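Local atomic coordinates of citrate synthase (Metallosphaera sedula, PDB entry 6ABX), a protein that probably catalyses the formation of citrate and CoA from oxaloacetate, acetyl-CoA and water, a step of the tricarboxylic acid cycle. Residues Met1-Lys5 with Pro352-Tyr356; Ser41-Glu45 with Leu146-Glu150; Ile127-Arg132 with Phe152-Gly158. All coordinates share one frame; numbering follows the deposited sequence.

Contact 1 (Met1-Lys5 with Pro352-Tyr356)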
loop_
_atom_site.group_PDB
_atom_site.type_symbol
_atom_site.label_atom_id
_atom_site.label_comp_id
_atom_site.label_asym_id
_atom_site.label_seq_id
_atom_site.Cartn_x
_atom_site.Cartn_y
_atom_site.Cartn_z
ATOM N N MET A 1 -19.951 -11.188 12.745
ATOM C CA MET A 1 -20.186 -10.950 14.222
ATOM C C MET A 1 -19.158 -11.706 15.076
ATOM O O MET A 1 -18.917 -11.323 16.220
ATOM C CB MET A 1 -21.600 -11.356 14.662
ATOM C CG MET A 1 -22.706 -10.385 14.216
ATOM S SD MET A 1 -22.409 -8.623 14.615
ATOM C CE MET A 1 -23.781 -7.831 13.773
ATOM N N GLU A 2 -18.560 -12.780 14.551
ATOM C CA GLU A 2 -17.346 -13.299 15.172
ATOM C C GLU A 2 -16.158 -12.514 14.590
ATOM O O GLU A 2 -16.069 -12.289 13.399
ATOM C CB GLU A 2 -17.184 -14.813 15.013
ATOM C CG GLU A 2 -16.362 -15.418 16.149
ATOM C CD GLU A 2 -16.126 -16.924 16.140
ATOM O OE1 GLU A 2 -16.973 -17.663 15.587
ATOM O OE2 GLU A 2 -15.092 -17.359 16.710
ATOM N N LEU A 3 -15.274 -12.066 15.481
ATOM C CA LEU A 3 -14.071 -11.399 15.097
ATOM C C LEU A 3 -13.143 -12.425 14.401
ATOM O O LEU A 3 -13.012 -13.551 14.863
ATOM C CB LEU A 3 -13.502 -10.812 16.390
ATOM C CG LEU A 3 -12.203 -10.057 16.263
ATOM C CD1 LEU A 3 -12.395 -8.828 15.382
ATOM C CD2 LEU A 3 -11.687 -9.696 17.647
ATOM N N ARG A 4 -12.519 -12.052 13.266
ATOM C CA ARG A 4 -11.509 -12.891 12.618
ATOM C C ARG A 4 -10.235 -12.067 12.500
ATOM O O ARG A 4 -9.804 -11.772 11.405
ATOM C CB ARG A 4 -11.952 -13.415 11.251
ATOM C CG ARG A 4 -13.230 -14.243 11.270
ATOM C CD ARG A 4 -13.025 -15.621 11.894
ATOM N NE ARG A 4 -14.144 -16.482 11.554
ATOM C CZ ARG A 4 -14.884 -17.165 12.427
ATOM N NH1 ARG A 4 -16.151 -17.453 12.145
ATOM N NH2 ARG A 4 -14.360 -17.554 13.572
ATOM N N LYS A 5 -9.698 -11.692 13.663
ATOM C CA LYS A 5 -8.525 -10.817 13.748
ATOM C C LYS A 5 -7.337 -11.522 13.097
ATOM O O LYS A 5 -7.123 -12.721 13.322
ATOM C CB LYS A 5 -8.269 -10.457 15.204
ATOM C CG LYS A 5 -7.362 -9.264 15.400
ATOM C CD LYS A 5 -7.137 -8.956 16.840
ATOM C CE LYS A 5 -6.289 -7.734 17.049
ATOM N NZ LYS A 5 -6.026 -7.589 18.500
ATOM N N PRO A 352 -14.151 -5.103 4.541
ATOM C CA PRO A 352 -14.599 -5.836 5.735
ATOM C C PRO A 352 -15.352 -4.916 6.708
ATOM O O PRO A 352 -15.765 -3.827 6.319
ATOM C CB PRO A 352 -13.272 -6.343 6.259
ATOM C CG PRO A 352 -12.340 -5.194 5.972
ATOM C CD PRO A 352 -12.710 -4.759 4.572
ATOM N N LYS A 353 -15.524 -5.347 7.957
ATOM C CA LYS A 353 -16.183 -4.520 8.973
ATOM C C LYS A 353 -15.397 -4.641 10.279
ATOM O O LYS A 353 -14.340 -5.315 10.308
ATOM C CB LYS A 353 -17.654 -4.921 9.103
ATOM C CG LYS A 353 -17.858 -6.272 9.746
ATOM C CD LYS A 353 -19.280 -6.568 10.184
ATOM C CE LYS A 353 -19.360 -7.915 10.900
ATOM N NZ LYS A 353 -20.719 -8.171 11.439
ATOM N N ALA A 354 -15.835 -3.893 11.303
ATOM C CA ALA A 354 -15.335 -3.948 12.606
ATOM C C ALA A 354 -16.470 -4.343 13.551
ATOM O O ALA A 354 -17.643 -4.194 13.190
ATOM C CB ALA A 354 -14.746 -2.655 13.027
ATOM N N ILE A 355 -16.094 -4.829 14.724
ATOM C CA ILE A 355 -17.061 -4.925 15.873
ATOM C C ILE A 355 -16.922 -3.655 16.719
ATOM O O ILE A 355 -15.826 -3.304 17.213
ATOM C CB ILE A 355 -16.821 -6.199 16.696
ATOM C CG1 ILE A 355 -16.961 -7.434 15.791
ATOM C CG2 ILE A 355 -17.761 -6.259 17.899
ATOM C CD1 ILE A 355 -16.332 -8.637 16.385
ATOM N N TYR A 356 -18.043 -2.982 16.964
ATOM C CA TYR A 356 -17.984 -1.706 17.628
ATOM C C TYR A 356 -18.183 -1.889 19.133
ATOM O O TYR A 356 -19.123 -2.602 19.536
ATOM C CB TYR A 356 -19.051 -0.751 17.119
ATOM C CG TYR A 356 -18.871 0.640 17.671
ATOM C CD1 TYR A 356 -17.964 1.520 17.089
ATOM C CD2 TYR A 356 -19.567 1.093 18.780
ATOM C CE1 TYR A 356 -17.796 2.804 17.556
ATOM C CE2 TYR A 356 -19.390 2.377 19.268
ATOM C CZ TYR A 356 -18.484 3.230 18.672
ATOM O OH TYR A 356 -18.298 4.505 19.125
#
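Ile355 and Leu3 form the close-packed part of this contact. The Ile355 CB points at the N-terminal segment, and its CD1 methyl does the touching. CD1 lies 3.6 Å from Leu3 CB. The two side chains approach at a slant. The same methyl also rests on backbone, 3.7 Å from Met1 O. Ile355 CG1 is anti to its own carbonyl carbon (chi1 -58°), and CD1 then extends away from the strand to the loop. On Leu3 the CB does most of the touching, with CD1 farther off at 4.1 Å from Ile355 CD1.

The other half is loose. Lys353 runs out straight beyond CG, crossing the Met1 side chain at about a right angle. Its NZ ends 3.6 Å from Met1 SD. It also lies 3.4 Å from Met1 N, so two probably positive groups come close. Met1 is exposed, poorly ordered and touches a crystal neighbour, so the position of this end is less certain. Arg4 NH2 makes a salt bridge to Glu2 OE2 at 3.2 Å.

Both segments also meet the second subunit. Leu3 packs on Lys13 of that chain, and Lys5 NZ hydrogen-bonds to Asp346 O of the second subunit. Lys353, Ile355 and Tyr356 pair in parallel with a strand of the second subunit. The motif is an intersubunit parallel beta pairing, with the N-terminal loop packed beside strand 353-356 of the same chain in the citrate synthase dimer.

Contact 2 (Ser41-Glu45 with Leu146-Glu150)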
loop_
_atom_site.group_PDB
_atom_site.type_symbol
_atom_site.label_atom_id
_atom_site.label_comp_id
_atom_site.label_asym_id
_atom_site.label_seq_id
_atom_site.Cartn_x
_atom_site.Cartn_y
_atom_site.Cartn_z
ATOM N N SER A 41 15.648 -24.487 -13.813
ATOM C CA SER A 41 15.084 -23.297 -14.455
ATOM C C SER A 41 15.959 -22.056 -14.197
ATOM O O SER A 41 17.172 -22.167 -13.775
ATOM C CB SER A 41 13.644 -23.126 -13.983
ATOM O OG SER A 41 12.992 -22.086 -14.729
ATOM N N ASN A 42 15.448 -20.858 -14.547
ATOM C CA ASN A 42 16.195 -19.654 -14.383
ATOM C C ASN A 42 15.207 -18.509 -14.109
ATOM O O ASN A 42 13.986 -18.706 -14.288
ATOM C CB ASN A 42 17.121 -19.363 -15.562
ATOM C CG ASN A 42 16.344 -19.386 -16.858
ATOM O OD1 ASN A 42 15.567 -18.479 -17.114
ATOM N ND2 ASN A 42 16.530 -20.441 -17.639
ATOM N N PHE A 43 15.726 -17.373 -13.639
ATOM C CA PHE A 43 14.892 -16.219 -13.263
ATOM C C PHE A 43 13.854 -15.882 -14.355
ATOM O O PHE A 43 12.630 -15.871 -14.096
ATOM C CB PHE A 43 15.727 -14.990 -12.965
ATOM C CG PHE A 43 14.934 -13.793 -12.530
ATOM C CD1 PHE A 43 14.288 -12.969 -13.426
ATOM C CD2 PHE A 43 14.894 -13.474 -11.185
ATOM C CE1 PHE A 43 13.626 -11.829 -12.996
ATOM C CE2 PHE A 43 14.215 -12.356 -10.757
ATOM C CZ PHE A 43 13.597 -11.538 -11.655
ATOM N N GLU A 44 14.310 -15.667 -15.565
ATOM C CA GLU A 44 13.388 -15.248 -16.626
ATOM C C GLU A 44 12.353 -16.339 -16.959
ATOM O O GLU A 44 11.160 -16.061 -17.189
ATOM C CB GLU A 44 14.147 -14.810 -17.875
ATOM C CG GLU A 44 14.942 -13.547 -17.684
ATOM C CD GLU A 44 16.383 -13.684 -17.233
ATOM O OE1 GLU A 44 16.743 -14.704 -16.638
ATOM O OE2 GLU A 44 17.168 -12.760 -17.599
ATOM N N GLU A 45 12.773 -17.607 -16.956
ATOM C CA GLU A 45 11.827 -18.650 -17.305
ATOM C C GLU A 45 10.718 -18.740 -16.237
ATOM O O GLU A 45 9.535 -18.958 -16.545
ATOM C CB GLU A 45 12.541 -19.994 -17.423
ATOM C CG GLU A 45 11.638 -21.092 -17.814
ATOM C CD GLU A 45 12.328 -22.424 -18.050
ATOM O OE1 GLU A 45 12.533 -23.174 -17.053
ATOM O OE2 GLU A 45 12.687 -22.678 -19.215
ATOM N N LEU A 146 23.279 -8.859 -20.842
ATOM C CA LEU A 146 23.396 -9.792 -19.767
ATOM C C LEU A 146 22.004 -10.243 -19.316
ATOM O O LEU A 146 21.117 -9.457 -19.328
ATOM C CB LEU A 146 24.148 -9.132 -18.599
ATOM C CG LEU A 146 25.581 -8.689 -18.882
ATOM C CD1 LEU A 146 26.188 -8.072 -17.610
ATOM C CD2 LEU A 146 26.386 -9.905 -19.343
ATOM N N SER A 147 21.927 -11.482 -18.839
ATOM C CA SER A 147 20.688 -11.964 -18.215
ATOM C C SER A 147 20.481 -11.316 -16.844
ATOM O O SER A 147 21.310 -10.603 -16.334
ATOM C CB SER A 147 20.684 -13.452 -18.131
ATOM O OG SER A 147 20.508 -13.964 -19.468
ATOM N N HIS A 148 19.275 -11.503 -16.318
ATOM C CA HIS A 148 18.826 -10.734 -15.145
ATOM C C HIS A 148 19.831 -10.841 -14.008
ATOM O O HIS A 148 20.180 -9.808 -13.429
ATOM C CB HIS A 148 17.438 -11.196 -14.711
ATOM C CG HIS A 148 16.932 -10.526 -13.502
ATOM N ND1 HIS A 148 16.166 -9.391 -13.577
ATOM C CD2 HIS A 148 17.106 -10.808 -12.180
ATOM C CE1 HIS A 148 15.842 -9.021 -12.343
ATOM N NE2 HIS A 148 16.410 -9.855 -11.475
ATOM N N SER A 149 20.139 -12.062 -13.579
ATOM C CA SER A 149 20.960 -12.242 -12.353
ATOM C C SER A 149 22.424 -11.850 -12.631
ATOM O O SER A 149 23.068 -11.243 -11.760
ATOM C CB SER A 149 20.830 -13.659 -11.857
ATOM O OG SER A 149 19.481 -13.926 -11.472
ATOM N N GLU A 150 22.911 -12.161 -13.832
ATOM C CA GLU A 150 24.298 -11.767 -14.191
ATOM C C GLU A 150 24.419 -10.227 -14.141
ATOM O O GLU A 150 25.379 -9.646 -13.601
ATOM C CB GLU A 150 24.712 -12.309 -15.561
ATOM C CG GLU A 150 26.180 -11.974 -15.786
ATOM C CD GLU A 150 26.927 -12.571 -16.962
ATOM O OE1 GLU A 150 26.257 -13.251 -17.808
ATOM O OE2 GLU A 150 28.184 -12.332 -17.016
HETATM O O HOH W 1 18.932 -14.473 -14.867
HETATM O O HOH W 2 18.328 -16.314 -18.069
#
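Phe43 and His148, each the first residue of a helix, bring the two backbones nearest, with CA atoms 7.0 Å apart. Their rings stack face to face. The centroids are 3.6 Å apart and the planes differ by only 8°. His148 CD2 lies over the centre of the Phe43 ring, while Phe43 CZ meets the imidazole face toward its rim. CZ comes 3.3 Å from His148 NE2. Both side chains hold CG anti to the backbone N, so each ring leaves its helix start in the same way and the two lie flat against each other.

Glu44 grips the start of the other helix. His148 N donates to Glu44 OE2 at 2.8 Å, with an N-H...O angle of 156°. The donor meets the syn side of the carboxylate but sits out of its plane. A bend at chi2 turns the carboxylate toward this amide. Glu44 OE1 accepts from two waters. One of these waters accepts from Ser149 N at 3.0 Å; the other has a weak link to Ser147 OG, which also hydrogen-bonds to a glycerol, probably from the crystallisation liquor. Ser147, at the N-cap, makes no capping bond; Glu44 meets the first turn instead, directly and through water. The negative carboxylate probably suits this helix N-terminus. In the 41-45 segment, Asn42 OD1 caps Glu45 N at 2.9 Å.

Helix 163-174 joins both sides: Asp170 accepts from Phe43 N and Ser149 OG, and Leu173 touches both side chains of the stack. Helix 58-69 packs on Glu44, and helix 112-134 meets Phe43 through Thr120 and His148 through Pro124.

Contact 3 (Ile127-Arg132 with Phe152-Gly158)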
loop_
_atom_site.group_PDB
_atom_site.type_symbol
_atom_site.label_atom_id
_atom_site.label_comp_id
_atom_site.label_asym_id
_atom_site.label_seq_id
_atom_site.Cartn_x
_atom_site.Cartn_y
_atom_site.Cartn_z
ATOM N N ILE A 127 18.335 -0.765 -6.636
ATOM C CA ILE A 127 19.014 -1.353 -5.509
ATOM C C ILE A 127 20.533 -1.193 -5.672
ATOM O O ILE A 127 21.248 -0.862 -4.719
ATOM C CB ILE A 127 18.646 -2.837 -5.353
ATOM C CG1 ILE A 127 17.170 -2.957 -4.959
ATOM C CG2 ILE A 127 19.544 -3.515 -4.326
ATOM C CD1 ILE A 127 16.676 -4.383 -4.956
ATOM N N SER A 128 21.002 -1.502 -6.875
ATOM C CA SER A 128 22.438 -1.446 -7.205
ATOM C C SER A 128 22.989 -0.008 -7.024
ATOM O O SER A 128 24.075 0.162 -6.437
ATOM C CB SER A 128 22.670 -2.021 -8.585
ATOM O OG SER A 128 22.303 -3.392 -8.637
ATOM N N LEU A 129 22.240 0.999 -7.477
ATOM C CA LEU A 129 22.643 2.398 -7.298
ATOM C C LEU A 129 22.650 2.797 -5.826
ATOM O O LEU A 129 23.603 3.447 -5.382
ATOM C CB LEU A 129 21.737 3.286 -8.127
ATOM C CG LEU A 129 22.028 4.779 -8.054
ATOM C CD1 LEU A 129 23.471 5.073 -8.432
ATOM C CD2 LEU A 129 21.052 5.471 -8.989
ATOM N N ILE A 130 21.709 2.283 -5.012
ATOM C CA ILE A 130 21.812 2.500 -3.578
ATOM C C ILE A 130 23.152 1.951 -3.083
ATOM O O ILE A 130 23.863 2.647 -2.355
ATOM C CB ILE A 130 20.631 1.892 -2.789
ATOM C CG1 ILE A 130 19.300 2.528 -3.139
ATOM C CG2 ILE A 130 20.939 1.958 -1.274
ATOM C CD1 ILE A 130 18.090 1.802 -2.574
ATOM N N GLN A 131 23.453 0.683 -3.407
ATOM C CA GLN A 131 24.633 0.035 -2.876
ATOM C C GLN A 131 25.918 0.743 -3.318
ATOM O O GLN A 131 26.800 0.926 -2.497
ATOM C CB GLN A 131 24.695 -1.421 -3.315
ATOM C CG GLN A 131 25.940 -2.112 -2.834
ATOM C CD GLN A 131 25.804 -2.375 -1.373
ATOM O OE1 GLN A 131 25.155 -3.362 -0.945
ATOM N NE2 GLN A 131 26.348 -1.437 -0.600
ATOM N N ARG A 132 26.030 1.054 -4.607
ATOM C CA ARG A 132 27.228 1.695 -5.189
ATOM C C ARG A 132 27.408 3.051 -4.485
ATOM O O ARG A 132 28.519 3.341 -4.021
ATOM C CB ARG A 132 27.056 1.955 -6.686
ATOM C CG ARG A 132 26.973 0.695 -7.541
ATOM C CD ARG A 132 28.278 -0.038 -7.714
ATOM N NE ARG A 132 29.278 0.591 -8.574
ATOM C CZ ARG A 132 30.504 0.125 -8.791
ATOM N NH1 ARG A 132 30.898 -1.066 -8.344
ATOM N NH2 ARG A 132 31.326 0.823 -9.548
ATOM N N PHE A 152 22.555 -8.134 -12.434
ATOM C CA PHE A 152 22.376 -7.618 -11.094
ATOM C C PHE A 152 23.744 -7.606 -10.366
ATOM O O PHE A 152 24.146 -6.593 -9.764
ATOM C CB PHE A 152 21.351 -8.481 -10.335
ATOM C CG PHE A 152 20.670 -7.827 -9.157
ATOM C CD1 PHE A 152 21.127 -6.651 -8.587
ATOM C CD2 PHE A 152 19.539 -8.405 -8.614
ATOM C CE1 PHE A 152 20.474 -6.064 -7.521
ATOM C CE2 PHE A 152 18.911 -7.829 -7.521
ATOM C CZ PHE A 152 19.338 -6.635 -7.016
ATOM N N LEU A 153 24.489 -8.684 -10.505
ATOM C CA LEU A 153 25.821 -8.761 -9.880
ATOM C C LEU A 153 26.806 -7.807 -10.554
ATOM O O LEU A 153 27.607 -7.167 -9.899
ATOM C CB LEU A 153 26.342 -10.192 -9.907
ATOM C CG LEU A 153 25.591 -11.171 -9.000
ATOM C CD1 LEU A 153 26.119 -12.575 -9.195
ATOM C CD2 LEU A 153 25.674 -10.749 -7.557
ATOM N N TYR A 154 26.689 -7.652 -11.865
ATOM C CA TYR A 154 27.521 -6.707 -12.637
ATOM C C TYR A 154 27.308 -5.271 -12.135
ATOM O O TYR A 154 28.245 -4.529 -11.905
ATOM C CB TYR A 154 27.196 -6.821 -14.126
ATOM C CG TYR A 154 27.710 -5.686 -14.960
ATOM C CD1 TYR A 154 29.071 -5.541 -15.174
ATOM C CD2 TYR A 154 26.870 -4.714 -15.451
ATOM C CE1 TYR A 154 29.558 -4.448 -15.880
ATOM C CE2 TYR A 154 27.338 -3.635 -16.190
ATOM C CZ TYR A 154 28.695 -3.521 -16.423
ATOM O OH TYR A 154 29.190 -2.444 -17.124
ATOM N N MET A 155 26.069 -4.896 -11.854
ATOM C CA MET A 155 25.766 -3.549 -11.440
ATOM C C MET A 155 26.283 -3.273 -10.018
ATOM O O MET A 155 26.443 -2.122 -9.656
ATOM C CB MET A 155 24.275 -3.256 -11.526
ATOM C CG MET A 155 23.751 -3.182 -12.981
ATOM S SD MET A 155 22.056 -2.598 -13.073
ATOM C CE MET A 155 21.274 -3.842 -12.030
ATOM N N ILE A 156 26.386 -4.300 -9.165
ATOM C CA ILE A 156 26.971 -4.137 -7.814
ATOM C C ILE A 156 28.495 -4.085 -7.863
ATOM O O ILE A 156 29.134 -3.316 -7.103
ATOM C CB ILE A 156 26.493 -5.318 -6.924
ATOM C CG1 ILE A 156 24.978 -5.353 -6.785
ATOM C CG2 ILE A 156 27.159 -5.277 -5.565
ATOM C CD1 ILE A 156 24.509 -4.263 -5.895
ATOM N N ARG A 157 29.091 -5.024 -8.613
ATOM C CA ARG A 157 30.541 -5.234 -8.571
ATOM C C ARG A 157 31.254 -4.351 -9.582
ATOM O O ARG A 157 32.432 -4.016 -9.387
ATOM C CB ARG A 157 30.851 -6.715 -8.818
ATOM C CG ARG A 157 30.599 -7.581 -7.584
ATOM C CD ARG A 157 29.556 -8.623 -7.786
ATOM N NE ARG A 157 29.649 -9.730 -6.835
ATOM C CZ ARG A 157 29.794 -10.966 -7.201
ATOM N NH1 ARG A 157 30.289 -11.245 -8.398
ATOM N NH2 ARG A 157 29.385 -11.910 -6.385
ATOM N N GLY A 158 30.595 -4.035 -10.690
ATOM C CA GLY A 158 31.215 -3.277 -11.791
ATOM C C GLY A 158 32.068 -4.148 -12.682
ATOM O O GLY A 158 32.786 -3.640 -13.535
HETATM O O HOH W 3 33.774 -1.068 -8.849
#
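Ser128 sits among Phe152, Met155 and Ile156; Ser128 and Ile156 have the nearest CA atoms, 5.3 Å apart. Ser128 OG meets the edge of the Phe152 ring, 3.4 Å from CE1. Met155 CB lies 3.5 Å from the same oxygen. Ser128 OG is anti to its carbonyl carbon (chi1 -63°) and hydrogen-bonds back to Pro124 O, so this buried hydroxyl has its polar partner within its own helix. Ile156 starts with CB pointing away, but chi2 of -73° folds CD1 back against Ser128 and onto Gln131 CB at 3.8 Å. Ile127 adds CD1 and CG2 near Phe152 CZ.

Arg132 closes the far end. Bends at chi2 and chi3 curl it over the last turn of helix 148-157. NH1 donates to Ile156 O at 3.1 Å, a fairly straight bond. That oxygen lies in the guanidinium plane, whereas NH1 stands well above the carbonyl plane. A water bridges NH1 to Arg157 O. NE hydrogen-bonds to Glu138 O.

The axes of 127-132 and 152-157 approach to 8.8 Å and cross at -21°, running in the same direction. This is close helix packing within the mainly helical citrate synthase fold, with an arginine binding a helix C-terminus.

Contacts 2 and 3 are neighbours, with centres 16 Å apart. Both use helix 148-157: contact 2 holds its first turn and contact 3 its later turns. They touch where Leu146 CD1 meets Tyr154 CB at 3.8 Å. Along the chain their segments alternate. The side chains of Phe43 and Ile127 lie about 10 and 11 Å from that of Arg332, which binds oxaloacetate. Contact 1 is on the opposite side of the chain's centre, its own centre 44 Å from that of contact 2 and 46 Å from that of contact 3. The side chain of Lys353 is about 10 Å from a bound citrate. Contacts 1 and 2 both touch the second subunit.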